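Local coordinates for protein DR2417 (Deinococcus radiodurans, PDB 4XWW) that probably degrades RNA as a 5'-3' exonuclease of the metallo-beta-lactamase superfamily, possibly with endonuclease activity, and helps mature rRNA, at residues H56-I60 with L468-V472; I60-R66 with G451-G457; T311-G315 with S344-N350. All blocks are in the same frame, centred on the assembly; numbering follows the deposited sequence. Where two conformers were deposited one is given.

Contact 1 of 3, residues H56-I60 with L468-V472. With MN (manganese (II) ion), chain G.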
loop_
_atom_site.group_PDB
_atom_site.type_symbol
_atom_site.label_atom_id
_atom_site.label_comp_id
_atom_site.label_asym_id
_atom_site.label_seq_id
_atom_site.Cartn_x
_atom_site.Cartn_y
_atom_site.Cartn_z
ATOM N N HIS A 56 -6.078 -4.284 -6.516
ATOM C CA HIS A 56 -6.284 -4.904 -7.819
ATOM C C HIS A 56 -7.771 -5.062 -8.138
ATOM O O HIS A 56 -8.143 -5.293 -9.287
ATOM C CB HIS A 56 -5.564 -6.261 -7.911
ATOM C CG HIS A 56 -6.153 -7.340 -7.056
ATOM N ND1 HIS A 56 -6.101 -7.312 -5.678
ATOM C CD2 HIS A 56 -6.777 -8.497 -7.383
ATOM C CE1 HIS A 56 -6.685 -8.396 -5.194
ATOM N NE2 HIS A 56 -7.103 -9.130 -6.209
ATOM N N GLN A 57 -8.621 -4.921 -7.127
ATOM C CA GLN A 57 -10.067 -5.014 -7.345
ATOM C C GLN A 57 -10.648 -3.626 -7.575
ATOM O O GLN A 57 -11.396 -3.093 -6.756
ATOM C CB GLN A 57 -10.733 -5.714 -6.163
ATOM C CG GLN A 57 -10.304 -7.168 -6.050
ATOM C CD GLN A 57 -10.510 -7.767 -4.666
ATOM O OE1 GLN A 57 -10.393 -7.084 -3.653
ATOM N NE2 GLN A 57 -10.802 -9.061 -4.628
ATOM N N MET A 58 -10.297 -3.041 -8.716
ATOM C CA MET A 58 -10.587 -1.639 -8.942
ATOM C C MET A 58 -12.054 -1.357 -9.210
ATOM O O MET A 58 -12.740 -2.109 -9.899
ATOM C CB MET A 58 -9.734 -1.118 -10.096
ATOM C CG MET A 58 -8.270 -1.000 -9.712
ATOM S SD MET A 58 -7.231 -0.577 -11.114
ATOM C CE MET A 58 -7.291 -2.123 -11.973
ATOM N N GLY A 59 -12.524 -0.258 -8.637
ATOM C CA GLY A 59 -13.853 0.235 -8.914
ATOM C C GLY A 59 -14.946 -0.351 -8.042
ATOM O O GLY A 59 -16.022 0.223 -7.959
ATOM N N ILE A 60 -14.691 -1.477 -7.379
ATOM C CA ILE A 60 -15.778 -2.092 -6.609
ATOM C C ILE A 60 -15.854 -1.513 -5.195
ATOM O O ILE A 60 -14.869 -0.992 -4.668
ATOM C CB ILE A 60 -15.664 -3.643 -6.525
ATOM C CG1 ILE A 60 -14.585 -4.080 -5.536
ATOM C CG2 ILE A 60 -15.517 -4.280 -7.919
ATOM C CD1 ILE A 60 -14.534 -5.582 -5.335
ATOM N N LEU A 468 -12.796 -7.253 -13.966
ATOM C CA LEU A 468 -11.706 -6.580 -13.262
ATOM C C LEU A 468 -10.400 -6.608 -14.052
ATOM O O LEU A 468 -9.664 -5.622 -14.086
ATOM C CB LEU A 468 -11.472 -7.213 -11.892
ATOM C CG LEU A 468 -12.585 -7.059 -10.865
ATOM C CD1 LEU A 468 -12.105 -7.596 -9.527
ATOM C CD2 LEU A 468 -13.000 -5.603 -10.744
ATOM N N LEU A 469 -10.112 -7.755 -14.658
ATOM C CA LEU A 469 -8.891 -7.943 -15.430
ATOM C C LEU A 469 -8.835 -6.943 -16.573
ATOM O O LEU A 469 -7.780 -6.382 -16.878
ATOM C CB LEU A 469 -8.809 -9.377 -15.956
ATOM C CG LEU A 469 -7.623 -9.791 -16.829
ATOM C CD1 LEU A 469 -7.377 -11.280 -16.675
ATOM C CD2 LEU A 469 -7.858 -9.454 -18.299
ATOM N N ASP A 470 -9.981 -6.733 -17.205
ATOM C CA ASP A 470 -10.107 -5.721 -18.238
ATOM C C ASP A 470 -9.807 -4.345 -17.648
ATOM O O ASP A 470 -9.076 -3.561 -18.249
ATOM C CB ASP A 470 -11.505 -5.754 -18.868
ATOM C CG ASP A 470 -11.750 -7.013 -19.695
ATOM O OD1 ASP A 470 -10.785 -7.765 -19.951
ATOM O OD2 ASP A 470 -12.908 -7.247 -20.101
ATOM N N ARG A 471 -10.352 -4.062 -16.465
ATOM C CA ARG A 471 -10.072 -2.797 -15.777
ATOM C C ARG A 471 -8.571 -2.592 -15.536
ATOM O O ARG A 471 -8.056 -1.481 -15.733
ATOM C CB ARG A 471 -10.838 -2.717 -14.445
ATOM C CG ARG A 471 -12.329 -2.412 -14.615
ATOM C CD ARG A 471 -13.074 -2.336 -13.282
ATOM N NE ARG A 471 -14.515 -2.211 -13.501
ATOM C CZ ARG A 471 -15.428 -2.198 -12.535
ATOM N NH1 ARG A 471 -15.061 -2.298 -11.265
ATOM N NH2 ARG A 471 -16.715 -2.082 -12.847
ATOM N N VAL A 472 -7.867 -3.653 -15.143
ATOM C CA VAL A 472 -6.431 -3.547 -14.890
ATOM C C VAL A 472 -5.710 -3.153 -16.165
ATOM O O VAL A 472 -4.947 -2.184 -16.195
ATOM C CB VAL A 472 -5.818 -4.858 -14.362
ATOM C CG1 VAL A 472 -4.323 -4.665 -14.099
ATOM C CG2 VAL A 472 -6.525 -5.320 -13.094
HETATM MN MN MN G . -17.740 1.597 -8.468
#
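A type II beta turn from Gln57 to Ile60 docks on helix 465-477. It joins the metallo-beta-lactamase part of the chain to the C-terminal RNase J region beside a manganese site. Leu468 comes first on the helix and points toward the turn. Leu468 CD1 lies 3.9 Å from Gln57 CG, and Leu468 CD2 lies 3.6 Å from Met58 O and 4.0 Å from Ile60 CG2. One helical turn on, Arg471 extends its guanidinium along the loop. Arg471 NH1 donates a 2.7 Å hydrogen bond to Met58 O, while Arg471 NH2 forms a salt bridge with Asp456. Arg471 NE donates to Gly498 O of the second subunit. Gly59 has positive phi, and a side chain there would clash with Arg471 NH1. Gly59 O binds the manganese at 2.3 Å; Asp456 supplies the other protein ligand. Val472 closes the contact with an apolar touch. The Met58 methyl CE rests 3.4 Å from Val472 CA and 3.5 Å from Val472 CG2.

Contact 2 of 3, residues I60-R66 with G451-G457. With MN (manganese (II) ion), chain G.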
loop_
_atom_site.group_PDB
_atom_site.type_symbol
_atom_site.label_atom_id
_atom_site.label_comp_id
_atom_site.label_asym_id
_atom_site.label_seq_id
_atom_site.Cartn_x
_atom_site.Cartn_y
_atom_site.Cartn_z
ATOM N N ILE A 60 -14.691 -1.477 -7.379
ATOM C CA ILE A 60 -15.778 -2.092 -6.609
ATOM C C ILE A 60 -15.854 -1.513 -5.195
ATOM O O ILE A 60 -14.869 -0.992 -4.668
ATOM C CB ILE A 60 -15.664 -3.643 -6.525
ATOM C CG1 ILE A 60 -14.585 -4.080 -5.536
ATOM C CG2 ILE A 60 -15.517 -4.280 -7.919
ATOM C CD1 ILE A 60 -14.534 -5.582 -5.335
ATOM N N ASP A 61 -17.039 -1.603 -4.592
ATOM C CA ASP A 61 -17.290 -0.974 -3.297
ATOM C C ASP A 61 -17.060 -1.910 -2.114
ATOM O O ASP A 61 -16.421 -1.529 -1.131
ATOM C CB ASP A 61 -18.718 -0.431 -3.250
ATOM C CG ASP A 61 -19.008 0.534 -4.375
ATOM O OD1 ASP A 61 -18.108 1.322 -4.736
ATOM O OD2 ASP A 61 -20.133 0.502 -4.911
ATOM N N LEU A 62 -17.589 -3.124 -2.195
ATOM C CA LEU A 62 -17.391 -4.091 -1.121
ATOM C C LEU A 62 -17.536 -5.516 -1.637
ATOM O O LEU A 62 -17.917 -5.733 -2.779
ATOM C CB LEU A 62 -18.384 -3.832 0.021
ATOM C CG LEU A 62 -19.857 -3.780 -0.365
ATOM C CD1 LEU A 62 -20.599 -5.063 0.054
ATOM C CD2 LEU A 62 -20.528 -2.547 0.245
ATOM N N ILE A 63 -17.186 -6.476 -0.791
ATOM C CA ILE A 63 -17.206 -7.880 -1.166
ATOM C C ILE A 63 -18.047 -8.661 -0.141
ATOM O O ILE A 63 -17.895 -8.481 1.050
ATOM C CB ILE A 63 -15.774 -8.465 -1.230
ATOM C CG1 ILE A 63 -14.882 -7.604 -2.138
ATOM C CG2 ILE A 63 -15.822 -9.913 -1.684
ATOM C CD1 ILE A 63 -13.394 -7.912 -2.038
ATOM N N VAL A 64 -18.921 -9.532 -0.615
ATOM C CA VAL A 64 -19.747 -10.326 0.284
ATOM C C VAL A 64 -19.537 -11.793 -0.050
ATOM O O VAL A 64 -19.047 -12.110 -1.129
ATOM C CB VAL A 64 -21.229 -9.928 0.180
ATOM C CG1 VAL A 64 -21.404 -8.497 0.637
ATOM C CG2 VAL A 64 -21.749 -10.122 -1.227
ATOM N N PRO A 65 -19.890 -12.699 0.880
ATOM C CA PRO A 65 -19.569 -14.110 0.640
ATOM C C PRO A 65 -20.503 -14.777 -0.345
ATOM O O PRO A 65 -21.682 -14.420 -0.426
ATOM C CB PRO A 65 -19.719 -14.761 2.031
ATOM C CG PRO A 65 -19.881 -13.648 3.006
ATOM C CD PRO A 65 -20.421 -12.472 2.233
ATOM N N ARG A 66 -19.971 -15.734 -1.098
ATOM C CA ARG A 66 -20.802 -16.665 -1.854
ATOM C C ARG A 66 -21.585 -17.518 -0.874
ATOM O O ARG A 66 -21.007 -18.080 0.045
ATOM C CB ARG A 66 -19.945 -17.549 -2.763
ATOM C CG ARG A 66 -19.577 -16.910 -4.109
ATOM C CD ARG A 66 -20.029 -17.806 -5.271
ATOM N NE ARG A 66 -19.003 -18.791 -5.597
ATOM C CZ ARG A 66 -19.232 -19.974 -6.154
ATOM N NH1 ARG A 66 -18.217 -20.789 -6.403
ATOM N NH2 ARG A 66 -20.466 -20.349 -6.459
ATOM N N GLY A 451 -16.444 -18.394 -1.816
ATOM C CA GLY A 451 -15.726 -17.359 -2.531
ATOM C C GLY A 451 -16.309 -15.974 -2.406
ATOM O O GLY A 451 -17.061 -15.689 -1.474
ATOM N N ALA A 452 -15.952 -15.107 -3.357
ATOM C CA ALA A 452 -16.293 -13.699 -3.260
ATOM C C ALA A 452 -17.372 -13.297 -4.262
ATOM O O ALA A 452 -17.418 -13.802 -5.383
ATOM C CB ALA A 452 -15.039 -12.848 -3.444
ATOM N N VAL A 453 -18.252 -12.397 -3.839
ATOM C CA VAL A 453 -19.206 -11.761 -4.738
ATOM C C VAL A 453 -18.984 -10.253 -4.647
ATOM O O VAL A 453 -19.026 -9.692 -3.553
ATOM C CB VAL A 453 -20.662 -12.086 -4.382
ATOM C CG1 VAL A 453 -21.616 -11.381 -5.352
ATOM C CG2 VAL A 453 -20.913 -13.597 -4.401
ATOM N N TYR A 454 -18.705 -9.604 -5.779
ATOM C CA TYR A 454 -18.423 -8.173 -5.752
ATOM C C TYR A 454 -19.682 -7.321 -5.805
ATOM O O TYR A 454 -20.627 -7.626 -6.523
ATOM C CB TYR A 454 -17.504 -7.777 -6.913
ATOM C CG TYR A 454 -16.215 -8.562 -6.954
ATOM C CD1 TYR A 454 -15.552 -8.907 -5.786
ATOM C CD2 TYR A 454 -15.671 -8.974 -8.161
ATOM C CE1 TYR A 454 -14.374 -9.629 -5.815
ATOM C CE2 TYR A 454 -14.495 -9.691 -8.202
ATOM C CZ TYR A 454 -13.851 -10.019 -7.027
ATOM O OH TYR A 454 -12.680 -10.738 -7.075
ATOM N N VAL A 455 -19.672 -6.246 -5.028
ATOM C CA VAL A 455 -20.711 -5.226 -5.090
ATOM C C VAL A 455 -20.112 -3.944 -5.667
ATOM O O VAL A 455 -19.105 -3.443 -5.176
ATOM C CB VAL A 455 -21.311 -4.946 -3.705
ATOM C CG1 VAL A 455 -22.373 -3.859 -3.791
ATOM C CG2 VAL A 455 -21.908 -6.222 -3.122
ATOM N N ASP A 456 -20.735 -3.434 -6.720
ATOM C CA ASP A 456 -20.256 -2.241 -7.408
ATOM C C ASP A 456 -21.465 -1.396 -7.763
ATOM O O ASP A 456 -22.193 -1.720 -8.689
ATOM C CB ASP A 456 -19.478 -2.623 -8.660
ATOM C CG ASP A 456 -18.594 -1.497 -9.175
ATOM O OD1 ASP A 456 -18.706 -0.357 -8.681
ATOM O OD2 ASP A 456 -17.806 -1.765 -10.095
ATOM N N GLY A 457 -21.698 -0.337 -7.000
ATOM C CA GLY A 457 -22.910 0.438 -7.165
ATOM C C GLY A 457 -24.102 -0.369 -6.686
ATOM O O GLY A 457 -24.118 -0.864 -5.560
HETATM MN MN MN G . -17.740 1.597 -8.468
HETATM O O HOH W 1 -18.266 -18.270 0.455
#
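Strands 62-65 and 452-456 form an antiparallel pair that opens with a classic beta bulge, in which Asp61 and Leu62 both face Val455. With 459-460 they make a three-stranded sheet, which joins the metallo-beta-lactamase part to a segment 385 residues later. Val455 O accepts Asp61 N at 2.8 Å and a weak bond from Leu62 N at 3.4 Å. Val455 N repays Leu62 O at 2.9 Å. Next, Val64 N donates to Val453 O at 2.9 Å, and Val453 N to Val64 O at 2.8 Å. Arg66 N then reaches Gly451 O at 2.9 Å. A water accepts a hydrogen bond from Gly451 N at 2.9 Å and is hydrogen-bonded to Arg66 O at 2.8 Å. In the non-hydrogen-bonded pair Ile63-Tyr454, both backbones bond outside the pair, Ile63 with Ala51 and Tyr454 with Gly461. Leu62, Val64, Val453 and Val455 share one face, where Tyr95 of helix 93-97 also packs. Ile63 and Tyr454 share the other, and Tyr454 OH bonds to Asp465. Asp61 and Asp456 lie at the bulge end. Asp456 O accepts Arg549 NH1 of the second subunit. Asp456 OD2 forms a salt bridge with Arg471, and Asp456 OD1 binds manganese at 2.2 Å, as does Gly59 O. Asp61 has been seen to bind manganese in this protein. Here Asp61 OD1 stands 3.8 Å from the ion, while Asp61 OD2 accepts Gly457 N at 2.7 Å.

Contact 3 of 3, residues T311-G315 with S344-N350. With nucleotides of chain C.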
loop_
_atom_site.group_PDB
_atom_site.type_symbol
_atom_site.label_atom_id
_atom_site.label_comp_id
_atom_site.label_asym_id
_atom_site.label_seq_id
_atom_site.Cartn_x
_atom_site.Cartn_y
_atom_site.Cartn_z
ATOM N N THR A 311 -14.420 11.734 11.130
ATOM C CA THR A 311 -14.248 10.582 10.264
ATOM C C THR A 311 -12.995 10.728 9.407
ATOM O O THR A 311 -12.530 11.840 9.181
ATOM C CB THR A 311 -15.445 10.432 9.344
ATOM O OG1 THR A 311 -15.681 11.674 8.672
ATOM C CG2 THR A 311 -16.707 10.056 10.146
ATOM N N GLY A 312 -12.490 9.608 8.907
ATOM C CA GLY A 312 -11.403 9.645 7.954
ATOM C C GLY A 312 -10.095 9.026 8.381
ATOM O O GLY A 312 -9.079 9.301 7.759
ATOM N N SER A 313 -10.124 8.161 9.391
ATOM C CA SER A 313 -8.892 7.652 10.000
ATOM C C SER A 313 -8.056 6.807 9.037
ATOM O O SER A 313 -6.853 6.633 9.236
ATOM C CB SER A 313 -9.221 6.837 11.252
ATOM O OG SER A 313 -9.736 5.569 10.905
ATOM N N GLN A 314 -8.685 6.308 7.980
ATOM C CA GLN A 314 -7.979 5.475 7.010
ATOM C C GLN A 314 -7.652 6.226 5.725
ATOM O O GLN A 314 -7.384 5.619 4.692
ATOM C CB GLN A 314 -8.804 4.222 6.690
ATOM C CG GLN A 314 -8.829 3.206 7.834
ATOM C CD GLN A 314 -7.429 2.823 8.295
ATOM O OE1 GLN A 314 -6.636 2.274 7.527
ATOM N NE2 GLN A 314 -7.120 3.119 9.557
ATOM N N GLY A 315 -7.676 7.550 5.783
ATOM C CA GLY A 315 -7.226 8.347 4.649
ATOM C C GLY A 315 -8.234 8.584 3.543
ATOM O O GLY A 315 -7.862 9.049 2.463
ATOM N N SER A 344 -5.254 5.983 15.448
ATOM C CA SER A 344 -5.441 4.840 14.555
ATOM C C SER A 344 -4.103 4.508 13.905
ATOM O O SER A 344 -3.171 5.297 13.963
ATOM C CB SER A 344 -6.475 5.131 13.467
ATOM O OG SER A 344 -6.087 6.263 12.722
ATOM N N ASN A 345 -4.036 3.332 13.296
ATOM C CA ASN A 345 -2.911 2.911 12.496
ATOM C C ASN A 345 -3.478 2.584 11.137
ATOM O O ASN A 345 -4.583 2.058 11.047
ATOM C CB ASN A 345 -2.227 1.675 13.077
ATOM C CG ASN A 345 -1.196 2.004 14.121
ATOM O OD1 ASN A 345 -0.434 2.964 13.989
ATOM N ND2 ASN A 345 -1.139 1.176 15.159
ATOM N N PRO A 346 -2.720 2.849 10.070
ATOM C CA PRO A 346 -3.227 2.449 8.751
ATOM C C PRO A 346 -3.384 0.939 8.607
ATOM O O PRO A 346 -2.482 0.171 8.924
ATOM C CB PRO A 346 -2.143 2.935 7.778
ATOM C CG PRO A 346 -1.296 3.887 8.558
ATOM C CD PRO A 346 -1.391 3.481 9.998
ATOM N N ILE A 347 -4.552 0.528 8.160
ATOM C CA ILE A 347 -4.798 -0.867 7.832
ATOM C C ILE A 347 -4.007 -1.185 6.558
ATOM O O ILE A 347 -3.948 -0.356 5.658
ATOM C CB ILE A 347 -6.299 -1.103 7.644
ATOM C CG1 ILE A 347 -7.025 -0.813 8.966
ATOM C CG2 ILE A 347 -6.579 -2.519 7.142
ATOM C CD1 ILE A 347 -8.518 -0.714 8.835
ATOM N N PRO A 348 -3.386 -2.375 6.490
ATOM C CA PRO A 348 -2.619 -2.762 5.299
ATOM C C PRO A 348 -3.367 -2.464 4.011
ATOM O O PRO A 348 -4.534 -2.841 3.863
ATOM C CB PRO A 348 -2.425 -4.264 5.491
ATOM C CG PRO A 348 -2.360 -4.418 6.976
ATOM C CD PRO A 348 -3.314 -3.403 7.547
ATOM N N GLY A 349 -2.706 -1.749 3.105
ATOM C CA GLY A 349 -3.342 -1.291 1.891
ATOM C C GLY A 349 -3.718 0.182 1.919
ATOM O O GLY A 349 -3.905 0.799 0.868
ATOM N N ASN A 350 -3.838 0.749 3.118
ATOM C CA ASN A 350 -4.249 2.149 3.255
ATOM C C ASN A 350 -3.083 3.071 3.578
ATOM O O ASN A 350 -3.278 4.261 3.795
ATOM C CB ASN A 350 -5.329 2.286 4.338
ATOM C CG ASN A 350 -6.619 1.593 3.957
ATOM O OD1 ASN A 350 -6.879 1.363 2.777
ATOM N ND2 ASN A 350 -7.433 1.252 4.953
ATOM P P U C 2 -6.539 -2.718 14.839
ATOM O OP1 U C 2 -7.815 -2.407 15.520
ATOM O OP2 U C 2 -5.656 -3.776 15.379
ATOM O "O5'" U C 2 -6.816 -3.102 13.318
ATOM C "C5'" U C 2 -7.688 -2.316 12.490
ATOM C "C4'" U C 2 -8.464 -3.207 11.549
ATOM O "O4'" U C 2 -7.587 -3.702 10.497
ATOM C "C3'" U C 2 -9.104 -4.443 12.179
ATOM O "O3'" U C 2 -10.392 -4.627 11.611
ATOM C "C2'" U C 2 -8.199 -5.577 11.711
ATOM O "O2'" U C 2 -8.861 -6.823 11.654
ATOM C "C1'" U C 2 -7.815 -5.082 10.321
ATOM N N1 U C 2 -6.597 -5.695 9.775
ATOM C C2 U C 2 -6.606 -6.057 8.442
ATOM O O2 U C 2 -7.567 -5.883 7.715
ATOM N N3 U C 2 -5.443 -6.632 7.995
ATOM C C4 U C 2 -4.299 -6.879 8.722
ATOM O O4 U C 2 -3.331 -7.404 8.170
ATOM C C5 U C 2 -4.371 -6.480 10.094
ATOM C C6 U C 2 -5.490 -5.915 10.562
ATOM P P U C 6 -17.853 10.133 6.397
ATOM O OP1 U C 6 -17.401 11.510 6.728
ATOM O OP2 U C 6 -18.770 9.391 7.309
ATOM O "O5'" U C 6 -18.578 10.171 4.975
ATOM C "C5'" U C 6 -17.904 10.605 3.805
ATOM C "C4'" U C 6 -18.721 10.317 2.571
ATOM O "O4'" U C 6 -18.896 8.883 2.423
ATOM C "C3'" U C 6 -20.141 10.861 2.590
ATOM O "O3'" U C 6 -20.216 12.230 2.243
ATOM C "C2'" U C 6 -20.869 9.933 1.628
ATOM O "O2'" U C 6 -20.574 10.271 0.282
ATOM C "C1'" U C 6 -20.196 8.599 1.944
ATOM N N1 U C 6 -20.940 7.837 2.979
ATOM C C2 U C 6 -21.965 7.013 2.550
ATOM O O2 U C 6 -22.265 6.891 1.375
ATOM N N3 U C 6 -22.625 6.333 3.547
ATOM C C4 U C 6 -22.378 6.391 4.904
ATOM O O4 U C 6 -23.062 5.716 5.678
ATOM C C5 U C 6 -21.306 7.265 5.270
ATOM C C6 U C 6 -20.647 7.937 4.320
ATOM P P U C 3 -11.608 -5.074 12.538
ATOM O OP1 U C 3 -11.120 -5.148 13.933
ATOM O OP2 U C 3 -12.247 -6.258 11.918
ATOM O "O5'" U C 3 -12.598 -3.833 12.443
ATOM C "C5'" U C 3 -12.136 -2.509 12.754
ATOM C "C4'" U C 3 -12.674 -1.532 11.741
ATOM O "O4'" U C 3 -11.787 -1.492 10.590
ATOM C "C3'" U C 3 -14.064 -1.864 11.203
ATOM O "O3'" U C 3 -14.848 -0.684 11.139
ATOM C "C2'" U C 3 -13.782 -2.410 9.807
ATOM O "O2'" U C 3 -14.840 -2.203 8.893
ATOM C "C1'" U C 3 -12.551 -1.600 9.410
ATOM N N1 U C 3 -11.736 -2.256 8.382
ATOM C C2 U C 3 -11.372 -1.511 7.278
ATOM O O2 U C 3 -11.684 -0.342 7.136
ATOM N N3 U C 3 -10.623 -2.188 6.349
ATOM C C4 U C 3 -10.211 -3.502 6.405
ATOM O O4 U C 3 -9.537 -3.966 5.483
ATOM C C5 U C 3 -10.633 -4.206 7.575
ATOM C C6 U C 3 -11.368 -3.576 8.499
HETATM O O HOH W 2 -4.781 5.371 10.491
#
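Two loops of the beta-CASP domain meet beside the bound RNA. They follow strands 306-310 and 339-342 of its parallel sheet. Direct hydrogen bonds all run through the amide of Gln314. Gln314 OE1 accepts Ile347 N at 2.8 Å and Asn350 ND2 at 2.9 Å, and Gln314 NE2 donates to Asn345 O at 3.1 Å. One side chain therefore ties three residues of the other loop. Local bonds hold each loop in shape. Gly315 N to Gly312 O, 3.0 Å, closes a type I turn, and Asn350 N to Ile347 O, 2.8 Å, a type II turn. A water bridges Ser313 O and Ser344 OG, 2.7 Å from each. Van der Waals contact adds Ser313 CB on Ser344 OG at 3.5 Å. Phe245, seen to bind UMP in this protein, packs against Ser313 and Gln314. Toward the RNA, Thr311 OG1 donates to phosphate OP1 of U6 of chain C at 2.6 Å. By van der Waals contact, Ile347 CG1 lies 3.3 Å from O4' of the U2 sugar and Ile347 CD1 3.3 Å from C2 of the U3 base, both of chain C. Gln314, both acceptor and donor, thus fixes the backbone that carries Ile347 to the RNA.

Contacts 1 and 2 share Ile60, and Gly59 of one and Asp456 of the other bind the same manganese. The Arg471-Asp456 salt bridge joins them further. Contact 3 stands apart, its centre about 22 Å from that of contact 1 and about 21 Å from that of contact 2. None is fully buried: each mixes buried and partly exposed residues. Contact 1 lies farthest out, its centre about 18 Å from that of the chain, on a helix facing the second subunit. Contact 2 is backbone pairing with apolar faces and buries the most surface. Contact 1 relies on a turn carbonyl, an arginine and apolar side chains. Contact 3 has no strand or helix; one side-chain amide supplies its direct hydrogen bonds.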